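Local structure of sulfate transporter 4.1, chloroplastic (7LHV) at residues T213-I218 / I471-G476; L158-L163 / I233-K238. The protein cotransports sulfate with protons across a membrane as an SLC26/SulP-family symporter and may help regulate sulfate assimilation. All coordinates share one frame; numbering follows the deposited sequence.

Contact 1 of 2, residues T213-I218 / I471-G476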
# COMPACT_ATOMS: atom_id res chain seq x y z
N THR A 213 -0.10 -20.16 -4.04
CA THR A 213 0.57 -21.43 -3.83
C THR A 213 -0.13 -22.57 -4.57
O THR A 213 0.53 -23.44 -5.13
CB THR A 213 0.66 -21.73 -2.34
OG1 THR A 213 1.37 -20.67 -1.68
CG2 THR A 213 1.40 -23.04 -2.10
N SER A 214 -1.46 -22.57 -4.57
CA SER A 214 -2.19 -23.61 -5.31
C SER A 214 -1.92 -23.52 -6.81
O SER A 214 -1.68 -24.54 -7.47
CB SER A 214 -3.68 -23.49 -5.03
OG SER A 214 -3.94 -23.52 -3.64
N ALA A 215 -1.95 -22.31 -7.36
CA ALA A 215 -1.65 -22.14 -8.78
C ALA A 215 -0.22 -22.56 -9.09
O ALA A 215 0.05 -23.19 -10.11
CB ALA A 215 -1.90 -20.70 -9.21
N SER A 216 0.72 -22.21 -8.20
CA SER A 216 2.11 -22.62 -8.39
C SER A 216 2.24 -24.13 -8.36
O SER A 216 3.03 -24.71 -9.11
CB SER A 216 3.00 -21.98 -7.33
OG SER A 216 3.11 -20.58 -7.54
N ALA A 217 1.49 -24.80 -7.47
CA ALA A 217 1.54 -26.26 -7.41
C ALA A 217 1.03 -26.88 -8.70
O ALA A 217 1.62 -27.85 -9.21
CB ALA A 217 0.74 -26.76 -6.22
N ILE A 218 -0.07 -26.36 -9.24
CA ILE A 218 -0.58 -26.88 -10.51
C ILE A 218 0.43 -26.66 -11.63
O ILE A 218 0.66 -27.54 -12.46
CB ILE A 218 -1.95 -26.26 -10.84
CG1 ILE A 218 -3.00 -26.77 -9.86
CG2 ILE A 218 -2.36 -26.60 -12.25
CD1 ILE A 218 -4.33 -26.08 -9.99
N ILE A 471 -5.41 -15.94 -12.00
CA ILE A 471 -4.46 -15.08 -12.68
C ILE A 471 -3.06 -15.70 -12.67
O ILE A 471 -2.35 -15.66 -13.68
CB ILE A 471 -4.47 -13.67 -12.06
CG1 ILE A 471 -5.69 -12.90 -12.57
CG2 ILE A 471 -3.20 -12.92 -12.39
CD1 ILE A 471 -5.84 -11.54 -11.97
N THR A 472 -2.65 -16.29 -11.55
CA THR A 472 -1.36 -16.96 -11.52
C THR A 472 -1.34 -18.17 -12.44
O THR A 472 -0.30 -18.48 -13.04
CB THR A 472 -1.01 -17.37 -10.09
OG1 THR A 472 -1.14 -16.23 -9.23
CG2 THR A 472 0.40 -17.89 -10.01
N LEU A 473 -2.47 -18.86 -12.59
CA LEU A 473 -2.52 -20.02 -13.46
C LEU A 473 -2.40 -19.62 -14.93
O LEU A 473 -1.59 -20.19 -15.67
CB LEU A 473 -3.83 -20.78 -13.22
CG LEU A 473 -3.82 -22.29 -13.40
CD1 LEU A 473 -2.94 -22.94 -12.35
CD2 LEU A 473 -5.23 -22.84 -13.35
N PHE A 474 -3.18 -18.63 -15.36
CA PHE A 474 -3.24 -18.28 -16.77
C PHE A 474 -2.18 -17.27 -17.18
O PHE A 474 -1.65 -17.35 -18.29
CB PHE A 474 -4.63 -17.76 -17.12
CG PHE A 474 -5.67 -18.83 -17.21
CD1 PHE A 474 -5.75 -19.63 -18.34
CD2 PHE A 474 -6.55 -19.05 -16.17
CE1 PHE A 474 -6.70 -20.63 -18.42
CE2 PHE A 474 -7.50 -20.05 -16.25
CZ PHE A 474 -7.57 -20.84 -17.38
N PHE A 475 -1.87 -16.32 -16.32
CA PHE A 475 -0.81 -15.36 -16.56
C PHE A 475 0.43 -15.78 -15.79
O PHE A 475 0.49 -16.86 -15.20
CB PHE A 475 -1.30 -13.95 -16.19
CG PHE A 475 -2.55 -13.54 -16.91
CD1 PHE A 475 -2.48 -12.96 -18.16
CD2 PHE A 475 -3.79 -13.75 -16.34
CE1 PHE A 475 -3.63 -12.59 -18.83
CE2 PHE A 475 -4.94 -13.38 -17.00
CZ PHE A 475 -4.86 -12.80 -18.24
N GLY A 476 1.45 -14.93 -15.79
CA GLY A 476 2.71 -15.30 -15.17
C GLY A 476 2.62 -15.36 -13.66
O GLY A 476 1.64 -14.97 -13.03
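T472 sets its side chain against A215, where the last turn of helix 459-474 passes the middle of helix 206-229. T472 CB lies 3.6 Å from A215 CB, and the methyl CG2 lies beside that same alanine carbon at 3.7 Å. A first torsion of -52° divides the threonine's two branches: CG2 is anti to the backbone N, while OG1 lies beside that N and bonds to the carbonyl of T468 in its own helix. The hydroxyl is thus satisfied inside the helix, and the carbon side of the threonine does the packing. L473 follows. Its CB does not aim straight at the facing helix, but a first torsion of -148° carries the branch end closer. CD1 settles between two residues one helical turn apart, 4.0 Å from A215 CB and 3.7 Å from I218 CG2. It also lies 3.7 Å from the backbone A215 O. The two side chains of L473 and I218 cross at about a right angle, and L473 CD1 lies nearer to I218 CB and CG2 than to I218 CD1. L473 also touches I239 of helix 239-249. Beyond it, F475 departs from helical geometry and G476 takes the N-cap position of helix 477-496. Between the helices, A215 CA and L473 CA approach to 5.2 Å, a spacing that the small alanine permits. Apart from the carbonyl of A215 beside the leucine methyl, the contact is carbon against carbon, so this partly buried seam within the membrane domain relies on shape and dispersion rather than on directed polar bonds.

Contact 2 of 2, residues L158-L163 / I233-K238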
# COMPACT_ATOMS: atom_id res chain seq x y z
N LEU A 158 10.37 -20.48 -8.41
CA LEU A 158 10.71 -19.08 -8.66
C LEU A 158 12.12 -18.95 -9.24
O LEU A 158 12.36 -18.13 -10.14
CB LEU A 158 10.58 -18.27 -7.37
CG LEU A 158 9.19 -18.24 -6.76
CD1 LEU A 158 9.21 -17.49 -5.44
CD2 LEU A 158 8.20 -17.61 -7.72
N VAL A 159 13.06 -19.73 -8.72
CA VAL A 159 14.42 -19.72 -9.24
C VAL A 159 14.43 -20.16 -10.70
O VAL A 159 15.09 -19.54 -11.54
CB VAL A 159 15.33 -20.62 -8.38
CG1 VAL A 159 16.61 -20.95 -9.12
CG2 VAL A 159 15.65 -19.93 -7.06
N SER A 160 13.69 -21.22 -11.02
CA SER A 160 13.59 -21.66 -12.40
C SER A 160 12.98 -20.58 -13.28
O SER A 160 13.44 -20.36 -14.41
CB SER A 160 12.77 -22.95 -12.49
OG SER A 160 12.48 -23.27 -13.83
N ASN A 161 11.95 -19.91 -12.78
CA ASN A 161 11.31 -18.84 -13.54
C ASN A 161 12.30 -17.74 -13.88
O ASN A 161 12.43 -17.34 -15.05
CB ASN A 161 10.13 -18.28 -12.75
CG ASN A 161 9.23 -17.40 -13.58
OD1 ASN A 161 8.96 -16.26 -13.21
ND2 ASN A 161 8.77 -17.92 -14.71
N ALA A 162 13.05 -17.27 -12.88
CA ALA A 162 14.02 -16.20 -13.12
C ALA A 162 15.12 -16.65 -14.07
O ALA A 162 15.47 -15.93 -15.02
CB ALA A 162 14.61 -15.73 -11.79
N LEU A 163 15.68 -17.84 -13.85
CA LEU A 163 16.78 -18.30 -14.69
C LEU A 163 16.34 -18.47 -16.13
O LEU A 163 17.04 -18.04 -17.06
CB LEU A 163 17.36 -19.61 -14.16
CG LEU A 163 17.95 -19.61 -12.75
CD1 LEU A 163 18.92 -20.77 -12.59
CD2 LEU A 163 18.59 -18.28 -12.41
N ILE A 233 8.81 -30.41 -23.56
CA ILE A 233 7.66 -29.55 -23.81
C ILE A 233 8.12 -28.10 -23.70
O ILE A 233 9.20 -27.80 -23.19
CB ILE A 233 6.50 -29.84 -22.84
CG1 ILE A 233 6.87 -29.38 -21.43
CG2 ILE A 233 6.15 -31.32 -22.85
CD1 ILE A 233 5.74 -29.49 -20.44
N ALA A 234 7.29 -27.19 -24.21
CA ALA A 234 7.62 -25.78 -24.14
C ALA A 234 7.70 -25.32 -22.70
O ALA A 234 6.82 -25.62 -21.88
CB ALA A 234 6.58 -24.94 -24.90
N ARG A 235 8.76 -24.59 -22.38
CA ARG A 235 9.02 -24.13 -21.03
C ARG A 235 8.30 -22.80 -20.81
O ARG A 235 8.63 -21.79 -21.44
CB ARG A 235 10.53 -24.00 -20.81
CG ARG A 235 10.93 -23.66 -19.39
CD ARG A 235 11.03 -22.16 -19.22
NE ARG A 235 11.55 -21.79 -17.92
CZ ARG A 235 11.58 -20.55 -17.46
NH1 ARG A 235 11.16 -19.53 -18.19
NH2 ARG A 235 12.04 -20.33 -16.23
N SER A 236 7.32 -22.80 -19.91
CA SER A 236 6.60 -21.58 -19.57
C SER A 236 5.94 -21.75 -18.21
O SER A 236 5.80 -22.87 -17.71
CB SER A 236 5.56 -21.23 -20.63
OG SER A 236 6.19 -20.76 -21.82
N SER A 237 5.55 -20.63 -17.62
CA SER A 237 4.87 -20.59 -16.34
C SER A 237 3.36 -20.43 -16.49
O SER A 237 2.68 -20.19 -15.49
CB SER A 237 5.44 -19.47 -15.47
OG SER A 237 4.71 -19.35 -14.26
N LYS A 238 2.84 -20.53 -17.70
CA LYS A 238 1.41 -20.40 -17.96
C LYS A 238 0.85 -21.73 -18.45
O LYS A 238 1.54 -22.50 -19.13
CB LYS A 238 1.14 -19.31 -19.00
CG LYS A 238 1.87 -18.01 -18.72
CD LYS A 238 1.70 -17.03 -19.88
CE LYS A 238 2.44 -15.73 -19.61
NZ LYS A 238 3.91 -15.94 -19.62
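R235 reaches from the loop between helices 206-229 and 239-249 to the backbone of S160 and N161 on helix 153-166. Its CB points toward that helix, and CG continues the direction, anti to the backbone N (chi1 -174°). The chain bends at chi2, -91°, and then runs extended, so that CB, CG, CD and NE act as a spacer and the contact is left to the guanidinium. The edge of that group faces S160 O, at a distance that is doubtful because NH2 is modelled too close to this oxygen, whereas NH1 stays 4.0 Å from N161 O. The tip, NH2, donates a weak but nearly straight hydrogen bond to N161 O, 3.2 Å long with an angle of 172° at the hydrogen; given the uncertain place of NH2, this bond is doubtful too. A positive group beside the backbone carbonyls of S160 and N161 would probably still be favourable. Behind R235, S236 OG bonds to R235 O at 2.7 Å, approaching from above the carbonyl plane. A second touch, van der Waals in kind, lies deeper: N161 ND2 rests 3.8 Å from the buried S237 CB, and helix 477-496 borders both residues, E478 lying against N161 and I477 against S237. E478 also lines the pocket of the bound S1P lipid. Helix 153-166 follows the short strand 149-150, which pairs antiparallel with strand 388-389; a transmembrane segment that is part strand and part helix is a hallmark of the SLC26 and UraA-like transporter fold, and here an interhelical loop borders the helical half of one.

From the N terminus, the chain first supplies helix 153-166, then helix 206-229, and contact 2 closes when the following loop, 233-238, returns to the first of these. Contact 1 has by then been opened at 213-218, within the span that contact 2 closes, and closes only at 471-476, after more than 250 residues. The two closures therefore cross rather than nest. Their centres lie 12 Å apart, and they touch directly: K238 CB packs 3.5 Å from F474 O, where helix 459-474 ends and helix 239-249 is about to begin. Together they tie helices 153-166, 206-229 and 459-474 to the loop leading into helix 239-249.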